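Local atomic coordinates of ginlfy protein (Ginkgo biloba, PDB entry 4UDE), a protein that probably acts as a nuclear, DNA-binding transcriptional activator of the LEAFY family, represented here by its SAM oligomerisation domain. Residues Glu13-His17 against Tyr18-Tyr22; Val39-Thr42 against Glu43-Asp47; Glu76-Arg79 against Leu80-Glu84. All blocks are in the same frame, centred on the assembly; numbering follows the deposited sequence.

Contact 1 of 3, residues Glu13-His17 against Tyr18-Tyr22; sequences ELFRH and YGVRY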
ATOM      1  N   GLU A  13      -3.811   7.844   3.805  1.00 29.42           N
ATOM      2  CA  GLU A  13      -5.232   7.601   4.030  1.00 29.14           C
ATOM      3  C   GLU A  13      -5.602   6.134   3.888  1.00 32.21           C
ATOM      4  O   GLU A  13      -6.385   5.640   4.692  1.00 33.25           O
ATOM      5  CB  GLU A  13      -6.099   8.466   3.100  1.00 30.52           C
ATOM      6  CG  GLU A  13      -6.140   9.925   3.521  1.00 43.08           C
ATOM      7  CD  GLU A  13      -6.590  10.158   4.951  1.00 63.87           C
ATOM      8  OE1 GLU A  13      -7.726   9.754   5.299  1.00 60.28           O
ATOM      9  OE2 GLU A  13      -5.786  10.721   5.730  1.00 54.36           O
ATOM     10  N   LEU A  14      -5.072   5.445   2.861  1.00 26.39           N
ATOM     11  CA  LEU A  14      -5.352   4.023   2.662  1.00 26.76           C
ATOM     12  C   LEU A  14      -4.802   3.142   3.810  1.00 30.28           C
ATOM     13  O   LEU A  14      -5.484   2.238   4.300  1.00 28.36           O
ATOM     14  CB  LEU A  14      -4.775   3.532   1.312  1.00 26.41           C
ATOM     15  CG  LEU A  14      -4.890   2.008   0.994  1.00 29.71           C
ATOM     16  CD1 LEU A  14      -6.335   1.573   0.813  1.00 28.69           C
ATOM     17  CD2 LEU A  14      -4.087   1.649  -0.219  1.00 28.37           C
ATOM     18  N   PHE A  15      -3.557   3.403   4.194  1.00 27.50           N
ATOM     19  CA  PHE A  15      -2.820   2.600   5.158  1.00 26.69           C
ATOM     20  C   PHE A  15      -2.949   3.001   6.633  1.00 32.09           C
ATOM     21  O   PHE A  15      -2.398   2.304   7.492  1.00 32.05           O
ATOM     22  CB  PHE A  15      -1.367   2.474   4.696  1.00 27.19           C
ATOM     23  CG  PHE A  15      -1.220   1.678   3.415  1.00 27.74           C
ATOM     24  CD1 PHE A  15      -1.633   0.353   3.348  1.00 29.60           C
ATOM     25  CD2 PHE A  15      -0.609   2.234   2.301  1.00 28.03           C
ATOM     26  CE1 PHE A  15      -1.505  -0.380   2.164  1.00 30.72           C
ATOM     27  CE2 PHE A  15      -0.457   1.497   1.121  1.00 30.89           C
ATOM     28  CZ  PHE A  15      -0.898   0.193   1.062  1.00 29.71           C
ATOM     29  N   ARG A  16      -3.697   4.095   6.925  1.00 28.91           N
ATOM     30  CA  ARG A  16      -3.918   4.592   8.288  1.00 30.56           C
ATOM     31  C   ARG A  16      -4.651   3.521   9.113  1.00 36.85           C
ATOM     32  O   ARG A  16      -5.671   3.002   8.665  1.00 37.64           O
ATOM     33  CB  ARG A  16      -4.715   5.920   8.271  1.00 30.49           C
ATOM     34  CG  ARG A  16      -4.510   6.772   9.534  1.00 40.94           C
ATOM     35  CD  ARG A  16      -5.350   8.054   9.540  1.00 47.37           C
ATOM     36  NE  ARG A  16      -5.019   8.948   8.421  1.00 53.75           N
ATOM     37  CZ  ARG A  16      -3.971   9.770   8.388  1.00 69.11           C
ATOM     38  NH1 ARG A  16      -3.138   9.839   9.418  1.00 62.35           N
ATOM     39  NH2 ARG A  16      -3.744  10.521   7.320  1.00 57.38           N
ATOM     40  N   HIS A  17      -4.133   3.190  10.294  1.00 34.72           N
ATOM     41  CA  HIS A  17      -4.690   2.152  11.205  1.00 35.97           C
ATOM     42  C   HIS A  17      -4.247   0.742  10.785  1.00 37.27           C
ATOM     43  O   HIS A  17      -4.704  -0.235  11.370  1.00 36.72           O
ATOM     44  CB  HIS A  17      -6.239   2.200  11.378  1.00 37.72           C
ATOM     45  CG  HIS A  17      -6.837   3.564  11.573  1.00 42.26           C
ATOM     46  ND1 HIS A  17      -6.466   4.381  12.642  1.00 44.74           N
ATOM     47  CD2 HIS A  17      -7.787   4.199  10.843  1.00 44.33           C
ATOM     48  CE1 HIS A  17      -7.183   5.486  12.508  1.00 44.37           C
ATOM     49  NE2 HIS A  17      -7.993   5.424  11.440  1.00 44.56           N
ATOM     50  N   TYR A  18      -3.328   0.645   9.800  1.00 30.32           N
ATOM     51  CA  TYR A  18      -2.798  -0.624   9.328  1.00 28.33           C
ATOM     52  C   TYR A  18      -1.320  -0.832   9.609  1.00 32.28           C
ATOM     53  O   TYR A  18      -0.762  -1.828   9.185  1.00 33.01           O
ATOM     54  CB  TYR A  18      -3.197  -0.879   7.870  1.00 28.17           C
ATOM     55  CG  TYR A  18      -4.690  -1.097   7.726  1.00 27.18           C
ATOM     56  CD1 TYR A  18      -5.248  -2.366   7.871  1.00 28.29           C
ATOM     57  CD2 TYR A  18      -5.549  -0.032   7.452  1.00 27.51           C
ATOM     58  CE1 TYR A  18      -6.622  -2.571   7.749  1.00 29.03           C
ATOM     59  CE2 TYR A  18      -6.927  -0.225   7.328  1.00 27.58           C
ATOM     60  CZ  TYR A  18      -7.458  -1.499   7.482  1.00 34.38           C
ATOM     61  OH  TYR A  18      -8.808  -1.712   7.363  1.00 35.38           O
ATOM     62  N   GLY A  19      -0.715   0.072  10.379  1.00 29.27           N
ATOM     63  CA  GLY A  19       0.678  -0.024  10.803  1.00 28.75           C
ATOM     64  C   GLY A  19       1.744   0.149   9.741  1.00 33.21           C
ATOM     65  O   GLY A  19       2.884  -0.254   9.957  1.00 33.26           O
ATOM     66  N   VAL A  20       1.420   0.784   8.607  1.00 30.17           N
ATOM     67  CA  VAL A  20       2.429   1.006   7.565  1.00 29.76           C
ATOM     68  C   VAL A  20       3.209   2.273   7.925  1.00 33.99           C
ATOM     69  O   VAL A  20       2.612   3.325   8.138  1.00 33.85           O
ATOM     70  CB  VAL A  20       1.811   1.019   6.149  1.00 32.62           C
ATOM     71  CG1 VAL A  20       2.893   1.147   5.082  1.00 32.26           C
ATOM     72  CG2 VAL A  20       0.990  -0.253   5.920  1.00 31.99           C
ATOM     73  N   ARG A  21       4.521   2.134   8.114  1.00 29.77           N
ATOM     74  CA  ARG A  21       5.373   3.249   8.532  1.00 30.21           C
ATOM     75  C   ARG A  21       5.676   4.240   7.413  1.00 36.01           C
ATOM     76  O   ARG A  21       5.569   3.903   6.232  1.00 34.16           O
ATOM     77  CB  ARG A  21       6.631   2.748   9.265  1.00 28.44           C
ATOM     78  CG  ARG A  21       6.261   1.898  10.495  1.00 31.46           C
ATOM     79  CD  ARG A  21       7.463   1.322  11.217  1.00 35.63           C
ATOM     80  NE  ARG A  21       8.254   0.411  10.390  1.00 40.68           N
ATOM     81  CZ  ARG A  21       9.517   0.084  10.641  1.00 50.35           C
ATOM     82  NH1 ARG A  21      10.142   0.585  11.697  1.00 40.92           N
ATOM     83  NH2 ARG A  21      10.155  -0.775   9.857  1.00 32.47           N
ATOM     84  N   TYR A  22       5.996   5.484   7.807  1.00 35.43           N
ATOM     85  CA  TYR A  22       6.264   6.626   6.954  1.00 36.23           C
ATOM     86  C   TYR A  22       7.227   6.344   5.804  1.00 40.60           C
ATOM     87  O   TYR A  22       6.919   6.684   4.667  1.00 39.95           O
ATOM     88  CB  TYR A  22       6.728   7.837   7.791  1.00 38.31           C
ATOM     89  CG  TYR A  22       6.869   9.095   6.961  1.00 41.87           C
ATOM     90  CD1 TYR A  22       5.753   9.727   6.424  1.00 44.68           C
ATOM     91  CD2 TYR A  22       8.123   9.623   6.666  1.00 42.87           C
ATOM     92  CE1 TYR A  22       5.877  10.872   5.635  1.00 46.35           C
ATOM     93  CE2 TYR A  22       8.258  10.773   5.887  1.00 43.87           C
ATOM     94  CZ  TYR A  22       7.130  11.394   5.373  1.00 53.69           C
ATOM     95  OH  TYR A  22       7.235  12.533   4.600  1.00 60.20           O
TER
HETATM   96  O   HOH W   1      -0.161   3.482   8.526  1.00 37.61           O
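The carbonyl oxygen of Phe15 receives the amide of Tyr18, Tyr18 N to Phe15 O at 3.0 Å with a bent N-H...O angle of 142°, closing a type II beta turn where helix 2-15 runs out. His17 occupies the third position of that turn, so it carries a positive phi (82°), a value more readily taken by glycine, which the chain does use at Gly19. A water donates to Phe15 O at 2.7 Å and to Val20 O at 2.8 Å, so the carbonyl of Phe15 accepts two bonds and the water staples the loop to the helix end. Among charged groups, Arg16 NH2 reaches Glu13 OE2 at 2.6 Å, one turn back along the chain, in a salt bridge to which Arg16 NE adds a weak bond.

Apolar packing is carried by Phe15 and Val20. Val20 CG2 leans obliquely on the ring of Phe15, 3.7 Å from CD1, while Leu14 CD2 lies over one face of that ring, toward its rim. Phe15, the buried residue here, also meets Leu25, Met28, Leu38 and Ala72, which suits a large flat hydrocarbon.

Tyr18 turns its CG away from its own carbonyl carbon (chi1 -67°), which lays the ring back along the turn: CD2 stands 3.3 Å from Arg16 O, and His17 O lies over one face. The ring then rests on Ala72 and Ala75 of helix 63-83, whose small side chains admit it. A serine here would probably keep the turn's backbone bond but leave those alanines without their aromatic cover. The chemistry thus divides the work: backbone and water fix the reversal, while aromatic carbon seats it against the core.

Contact 2 of 3, residues Val39-Thr42 against Glu43-Asp47; sequences VNMT and EQELD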
ATOM      1  N   VAL A  39      -5.736  -1.545  -5.374  1.00 27.39           N
ATOM      2  CA  VAL A  39      -7.058  -2.206  -5.259  1.00 28.78           C
ATOM      3  C   VAL A  39      -7.418  -3.124  -6.449  1.00 33.11           C
ATOM      4  O   VAL A  39      -8.344  -3.940  -6.355  1.00 33.48           O
ATOM      5  CB  VAL A  39      -8.230  -1.294  -4.804  1.00 32.70           C
ATOM      6  CG1 VAL A  39      -7.841  -0.482  -3.564  1.00 32.40           C
ATOM      7  CG2 VAL A  39      -8.722  -0.383  -5.930  1.00 33.06           C
ATOM      8  N   ASN A  40      -6.668  -3.010  -7.547  1.00 27.82           N
ATOM      9  CA  ASN A  40      -6.908  -3.839  -8.712  1.00 27.72           C
ATOM     10  C   ASN A  40      -5.866  -4.929  -8.875  1.00 32.36           C
ATOM     11  O   ASN A  40      -5.896  -5.659  -9.872  1.00 32.06           O
ATOM     12  CB  ASN A  40      -7.034  -2.960  -9.956  1.00 30.13           C
ATOM     13  CG  ASN A  40      -8.410  -2.397 -10.100  1.00 41.57           C
ATOM     14  OD1 ASN A  40      -9.338  -3.094 -10.498  1.00 32.64           O
ATOM     15  ND2 ASN A  40      -8.595  -1.184  -9.636  1.00 37.67           N
ATOM     16  N   MET A  41      -4.931  -5.042  -7.894  1.00 27.07           N
ATOM     17  CA  MET A  41      -3.881  -6.060  -7.920  1.00 26.21           C
ATOM     18  C   MET A  41      -4.362  -7.313  -7.209  1.00 30.09           C
ATOM     19  O   MET A  41      -5.189  -7.223  -6.320  1.00 28.99           O
ATOM     20  CB  MET A  41      -2.597  -5.533  -7.239  1.00 27.23           C
ATOM     21  CG  MET A  41      -1.776  -4.646  -8.148  1.00 28.92           C
ATOM     22  SD  MET A  41      -0.499  -3.674  -7.284  1.00 31.53           S
ATOM     23  CE  MET A  41       0.535  -4.969  -6.623  1.00 28.05           C
ATOM     24  N   THR A  42      -3.823  -8.474  -7.566  1.00 27.99           N
ATOM     25  CA  THR A  42      -4.224  -9.702  -6.883  1.00 28.91           C
ATOM     26  C   THR A  42      -3.435  -9.829  -5.568  1.00 33.95           C
ATOM     27  O   THR A  42      -2.432  -9.128  -5.374  1.00 32.21           O
ATOM     28  CB  THR A  42      -3.980 -10.934  -7.779  1.00 33.18           C
ATOM     29  OG1 THR A  42      -2.586 -11.052  -8.022  1.00 31.72           O
ATOM     30  CG2 THR A  42      -4.769 -10.895  -9.110  1.00 29.60           C
ATOM     31  N   GLU A  43      -3.865 -10.752  -4.691  1.00 31.34           N
ATOM     32  CA  GLU A  43      -3.161 -11.070  -3.434  1.00 31.84           C
ATOM     33  C   GLU A  43      -1.721 -11.492  -3.709  1.00 33.53           C
ATOM     34  O   GLU A  43      -0.814 -11.094  -2.969  1.00 32.29           O
ATOM     35  CB  GLU A  43      -3.875 -12.216  -2.703  1.00 33.44           C
ATOM     36  CG  GLU A  43      -5.223 -11.791  -2.146  1.00 42.17           C
ATOM     37  CD  GLU A  43      -5.215 -11.436  -0.676  1.00 55.81           C
ATOM     38  OE1 GLU A  43      -4.322 -11.930   0.049  1.00 52.08           O
ATOM     39  OE2 GLU A  43      -6.154 -10.733  -0.237  1.00 45.39           O
ATOM     40  N   GLN A  44      -1.512 -12.282  -4.791  1.00 29.95           N
ATOM     41  CA  GLN A  44      -0.179 -12.741  -5.207  1.00 30.01           C
ATOM     42  C   GLN A  44       0.701 -11.563  -5.668  1.00 32.53           C
ATOM     43  O   GLN A  44       1.882 -11.537  -5.336  1.00 32.82           O
ATOM     44  CB  GLN A  44      -0.268 -13.836  -6.293  1.00 31.69           C
ATOM     45  CG  GLN A  44       1.093 -14.472  -6.695  1.00 47.46           C
ATOM     46  CD  GLN A  44       1.882 -15.020  -5.516  1.00 70.99           C
ATOM     47  OE1 GLN A  44       1.396 -15.858  -4.740  1.00 68.86           O
ATOM     48  NE2 GLN A  44       3.116 -14.537  -5.341  1.00 61.07           N
ATOM     49  N   GLU A  45       0.124 -10.583  -6.398  1.00 28.58           N
ATOM     50  CA  GLU A  45       0.861  -9.398  -6.875  1.00 27.01           C
ATOM     51  C   GLU A  45       1.260  -8.513  -5.700  1.00 29.03           C
ATOM     52  O   GLU A  45       2.363  -7.976  -5.682  1.00 27.61           O
ATOM     53  CB  GLU A  45       0.056  -8.626  -7.936  1.00 27.72           C
ATOM     54  CG  GLU A  45      -0.100  -9.420  -9.232  1.00 32.27           C
ATOM     55  CD  GLU A  45      -1.091  -8.862 -10.239  1.00 39.43           C
ATOM     56  OE1 GLU A  45      -1.941  -8.038  -9.846  1.00 32.58           O
ATOM     57  OE2 GLU A  45      -1.028  -9.255 -11.422  1.00 45.49           O
ATOM     58  N   LEU A  46       0.387  -8.417  -4.689  1.00 27.09           N
ATOM     59  CA  LEU A  46       0.693  -7.675  -3.460  1.00 27.41           C
ATOM     60  C   LEU A  46       1.834  -8.379  -2.694  1.00 31.81           C
ATOM     61  O   LEU A  46       2.737  -7.687  -2.217  1.00 30.13           O
ATOM     62  CB  LEU A  46      -0.547  -7.485  -2.594  1.00 27.78           C
ATOM     63  CG  LEU A  46      -1.658  -6.633  -3.235  1.00 34.16           C
ATOM     64  CD1 LEU A  46      -3.022  -6.921  -2.602  1.00 34.52           C
ATOM     65  CD2 LEU A  46      -1.318  -5.120  -3.202  1.00 37.63           C
ATOM     66  N   ASP A  47       1.858  -9.751  -2.674  1.00 28.49           N
ATOM     67  CA  ASP A  47       2.956 -10.515  -2.050  1.00 28.79           C
ATOM     68  C   ASP A  47       4.291 -10.221  -2.739  1.00 32.18           C
ATOM     69  O   ASP A  47       5.305 -10.039  -2.067  1.00 30.89           O
ATOM     70  CB  ASP A  47       2.682 -12.032  -2.066  1.00 31.05           C
ATOM     71  CG  ASP A  47       1.555 -12.469  -1.145  1.00 41.71           C
ATOM     72  OD1 ASP A  47       1.376 -11.833  -0.086  1.00 40.15           O
ATOM     73  OD2 ASP A  47       0.866 -13.467  -1.478  1.00 52.21           O
TER
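Thr42 N donates to Glu45 OE1 at 3.0 Å in a nearly straight bond (164°), the oxygen being met from above the carboxylate plane. In return Glu45 N donates to Thr42 OG1 at 3.2 Å, and the two reciprocal bonds make a capping box at the N terminus of helix 43-55. The N-cap suits threonine because its hydroxyl can swing to between backbone N and carbonyl carbon (chi1 64°), where it accepts the amide of Glu45 in the first turn, an amide that lacks the usual i-4 helical acceptor. Glutamate suits the third helical position: its chain, extended beyond CG, folds back over the cap, with CG only 3.2 Å from Thr42 OG1, and its negative charge would probably be welcome at the positive end of the helix dipole. The first regular helical bond follows, Leu46 N to Thr42 O at 3.0 Å.

Beside the box lies an apolar contact. Met41, bent at its last torsion, crosses Glu45 obliquely and carries its methyl toward the buried Leu46, which in turn packs on Val73 of helix 63-83. Glu43 points its carboxylate the other way, to a salt bridge with Arg74, so the helix start is tied to that long helix too. The flexible thioether bridges cap and core: Met41 CE sits 3.6 Å from Glu45 O and 3.9 Å from Leu46 CD2.

Contact 3 of 3, residues Glu76-Arg79 against Leu80-Glu84; sequences EKRR and LDELE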
ATOM      1  N   GLU A  76     -10.232  -2.152   1.734  1.00 29.94           N
ATOM      2  CA  GLU A  76     -10.621  -1.185   0.712  1.00 28.19           C
ATOM      3  C   GLU A  76     -11.390  -1.856  -0.427  1.00 31.51           C
ATOM      4  O   GLU A  76     -12.378  -1.297  -0.875  1.00 31.55           O
ATOM      5  CB  GLU A  76      -9.425  -0.347   0.238  1.00 28.97           C
ATOM      6  CG  GLU A  76      -9.760   0.760  -0.778  1.00 34.09           C
ATOM      7  CD  GLU A  76     -10.763   1.847  -0.419  1.00 43.96           C
ATOM      8  OE1 GLU A  76     -11.132   1.988   0.770  1.00 34.70           O
ATOM      9  OE2 GLU A  76     -11.184   2.571  -1.345  1.00 39.83           O
ATOM     10  N   LYS A  77     -10.969  -3.065  -0.845  1.00 29.93           N
ATOM     11  CA  LYS A  77     -11.624  -3.880  -1.882  1.00 30.98           C
ATOM     12  C   LYS A  77     -13.043  -4.232  -1.429  1.00 38.55           C
ATOM     13  O   LYS A  77     -13.985  -4.067  -2.198  1.00 38.01           O
ATOM     14  CB  LYS A  77     -10.837  -5.175  -2.150  1.00 32.55           C
ATOM     15  CG  LYS A  77      -9.657  -5.032  -3.105  1.00 35.70           C
ATOM     16  CD  LYS A  77      -8.906  -6.386  -3.270  1.00 37.12           C
ATOM     17  CE  LYS A  77      -7.711  -6.291  -4.205  1.00 37.36           C
ATOM     18  NZ  LYS A  77      -7.044  -7.605  -4.459  1.00 37.14           N
ATOM     19  N   ARG A  78     -13.198  -4.637  -0.150  1.00 37.14           N
ATOM     20  CA  ARG A  78     -14.500  -4.967   0.433  1.00 37.42           C
ATOM     21  C   ARG A  78     -15.390  -3.714   0.550  1.00 42.23           C
ATOM     22  O   ARG A  78     -16.581  -3.787   0.241  1.00 42.15           O
ATOM     23  CB  ARG A  78     -14.312  -5.680   1.779  1.00 37.16           C
ATOM     24  CG  ARG A  78     -15.604  -6.181   2.419  1.00 50.10           C
ATOM     25  CD  ARG A  78     -15.368  -6.914   3.724  1.00 61.38           C
ATOM     26  NE  ARG A  78     -14.806  -6.036   4.755  1.00 73.42           N
ATOM     27  CZ  ARG A  78     -13.537  -6.067   5.157  1.00 80.06           C
ATOM     28  NH1 ARG A  78     -12.686  -6.938   4.624  1.00 65.06           N
ATOM     29  NH2 ARG A  78     -13.110  -5.228   6.094  1.00 55.22           N
ATOM     30  N   ARG A  79     -14.811  -2.561   0.946  1.00 38.58           N
ATOM     31  CA  ARG A  79     -15.554  -1.298   1.031  1.00 38.13           C
ATOM     32  C   ARG A  79     -16.070  -0.893  -0.364  1.00 43.78           C
ATOM     33  O   ARG A  79     -17.244  -0.534  -0.486  1.00 43.53           O
ATOM     34  CB  ARG A  79     -14.684  -0.187   1.640  1.00 36.35           C
ATOM     35  CG  ARG A  79     -15.452   1.067   2.038  1.00 31.81           C
ATOM     36  CD  ARG A  79     -14.530   2.243   2.352  1.00 36.43           C
ATOM     37  NE  ARG A  79     -13.813   2.735   1.161  1.00 41.89           N
ATOM     38  CZ  ARG A  79     -14.327   3.542   0.237  1.00 50.97           C
ATOM     39  NH1 ARG A  79     -15.581   3.963   0.334  1.00 45.61           N
ATOM     40  NH2 ARG A  79     -13.595   3.922  -0.799  1.00 39.00           N
ATOM     41  N   LEU A  80     -15.226  -1.006  -1.413  1.00 41.32           N
ATOM     42  CA  LEU A  80     -15.645  -0.648  -2.779  1.00 42.65           C
ATOM     43  C   LEU A  80     -16.727  -1.567  -3.376  1.00 52.14           C
ATOM     44  O   LEU A  80     -17.647  -1.073  -4.035  1.00 51.62           O
ATOM     45  CB  LEU A  80     -14.452  -0.485  -3.736  1.00 42.21           C
ATOM     46  CG  LEU A  80     -13.509   0.676  -3.420  1.00 46.68           C
ATOM     47  CD1 LEU A  80     -12.072   0.367  -3.882  1.00 46.66           C
ATOM     48  CD2 LEU A  80     -14.030   1.991  -3.983  1.00 46.00           C
ATOM     49  N   ASP A  81     -16.622  -2.891  -3.125  1.00 52.89           N
ATOM     50  CA  ASP A  81     -17.575  -3.908  -3.592  1.00 54.41           C
ATOM     51  C   ASP A  81     -18.955  -3.713  -2.955  1.00 60.77           C
ATOM     52  O   ASP A  81     -19.954  -3.733  -3.672  1.00 60.46           O
ATOM     53  CB  ASP A  81     -17.051  -5.339  -3.309  1.00 56.32           C
ATOM     54  CG  ASP A  81     -15.829  -5.773  -4.110  1.00 68.26           C
ATOM     55  OD1 ASP A  81     -15.510  -5.108  -5.132  1.00 67.91           O
ATOM     56  OD2 ASP A  81     -15.185  -6.769  -3.714  1.00 76.61           O
ATOM     57  N   GLU A  82     -18.997  -3.517  -1.613  1.00 59.41           N
ATOM     58  CA  GLU A  82     -20.208  -3.263  -0.815  1.00 60.58           C
ATOM     59  C   GLU A  82     -20.905  -1.974  -1.250  1.00 67.63           C
ATOM     60  O   GLU A  82     -22.127  -1.894  -1.172  1.00 68.16           O
ATOM     61  CB  GLU A  82     -19.879  -3.186   0.682  1.00 62.01           C
ATOM     62  CG  GLU A  82     -19.652  -4.537   1.342  1.00 74.95           C
ATOM     63  CD  GLU A  82     -19.080  -4.528   2.751  1.00102.95           C
ATOM     64  OE1 GLU A  82     -18.826  -3.428   3.299  1.00 94.89           O
ATOM     65  OE2 GLU A  82     -18.875  -5.633   3.305  1.00103.78           O
ATOM     66  N   LEU A  83     -20.123  -0.976  -1.712  1.00 66.01           N
ATOM     67  CA  LEU A  83     -20.615   0.307  -2.219  1.00 66.53           C
ATOM     68  C   LEU A  83     -21.259   0.092  -3.584  1.00 73.79           C
ATOM     69  O   LEU A  83     -22.323   0.662  -3.828  1.00 74.20           O
ATOM     70  CB  LEU A  83     -19.465   1.331  -2.308  1.00 66.27           C
ATOM     71  CG  LEU A  83     -19.823   2.796  -2.574  1.00 70.10           C
ATOM     72  CD1 LEU A  83     -20.462   3.441  -1.355  1.00 69.99           C
ATOM     73  CD2 LEU A  83     -18.592   3.578  -2.968  1.00 70.99           C
ATOM     74  N   GLU A  84     -20.648  -0.765  -4.449  1.00 72.47           N
ATOM     75  CA  GLU A  84     -21.145  -1.117  -5.793  1.00 73.61           C
ATOM     76  C   GLU A  84     -22.569  -1.730  -5.778  1.00 79.12           C
ATOM     77  O   GLU A  84     -23.225  -1.782  -6.823  1.00 78.69           O
ATOM     78  CB  GLU A  84     -20.158  -2.042  -6.527  1.00 75.32           C
ATOM     79  CG  GLU A  84     -19.011  -1.312  -7.214  1.00 91.07           C
ATOM     80  CD  GLU A  84     -17.877  -2.181  -7.737  1.00122.74           C
ATOM     81  OE1 GLU A  84     -18.159  -3.221  -8.378  1.00120.33           O
ATOM     82  OE2 GLU A  84     -16.701  -1.800  -7.536  1.00120.35           O
TER
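Leu80 CD2 comes obliquely to the guanidinium of Arg79, 3.7 Å from NH2, while the edge of that flat group is given to the carboxylate of Glu76. The grip is side-on and two-pronged: Arg79 NE meets Glu76 OE1 at 2.8 Å, almost perfectly straight at 177°, and Arg79 NH2 meets Glu76 OE2 at 2.8 Å. Both oxygens are approached on their syn sides, though from somewhat out of the carboxylate plane, and the two nearly parallel bonds should limit the rotation of both groups. Glutamate and arginine suit positions three apart, since both chains start anti to their backbone nitrogens and then bend, Glu76 at chi2 and Arg79 at chi3, to meet along the helix flank. Leu80 lies against this pair, its CD1 3.5 Å from Glu76 OE2.

A looser charged pair sits on another flank. Arg78 and Glu82 run side by side, the carboxylate oxygen at the guanidinium's edge but the two planes 62° apart; Arg78 NE and Glu82 OE2 are 4.3 Å from each other, too far for a salt bridge, though the opposite charges probably attract, and it is Arg78 CG that OE2 approaches more closely, at 3.4 Å.

Beneath these side chains runs the regular i to i+4 ladder, from Leu80 N to Glu76 O through Leu83 N to Arg79 O. This is the final part of helix 63-83: Glu76 and Leu80 both press on Val39 of helix 35-39, and Lys77 extends its ammonium to Met41 O in the loop that follows.

In the fold
The three contacts follow in series along the SAM domain, and none encloses or crosses another. Contact 1 closes the reversal between helix 2-15 and helix 22-30; contact 2 starts helix 43-55 just after helix 35-39; contact 3 is a run of one helix, near the end of the long helix 63-83. That last helix gathers the others. Leu14 of contact 1 packs its CD1 on Glu76 CB, and contact 2 reaches contact 3 through Val39 and the Met41 carbonyl. Contacts 1 and 2 lie on opposite sides of the chain's centre, about 17 Å apart between centres, and do not touch; each meets helix 63-83 on its own account.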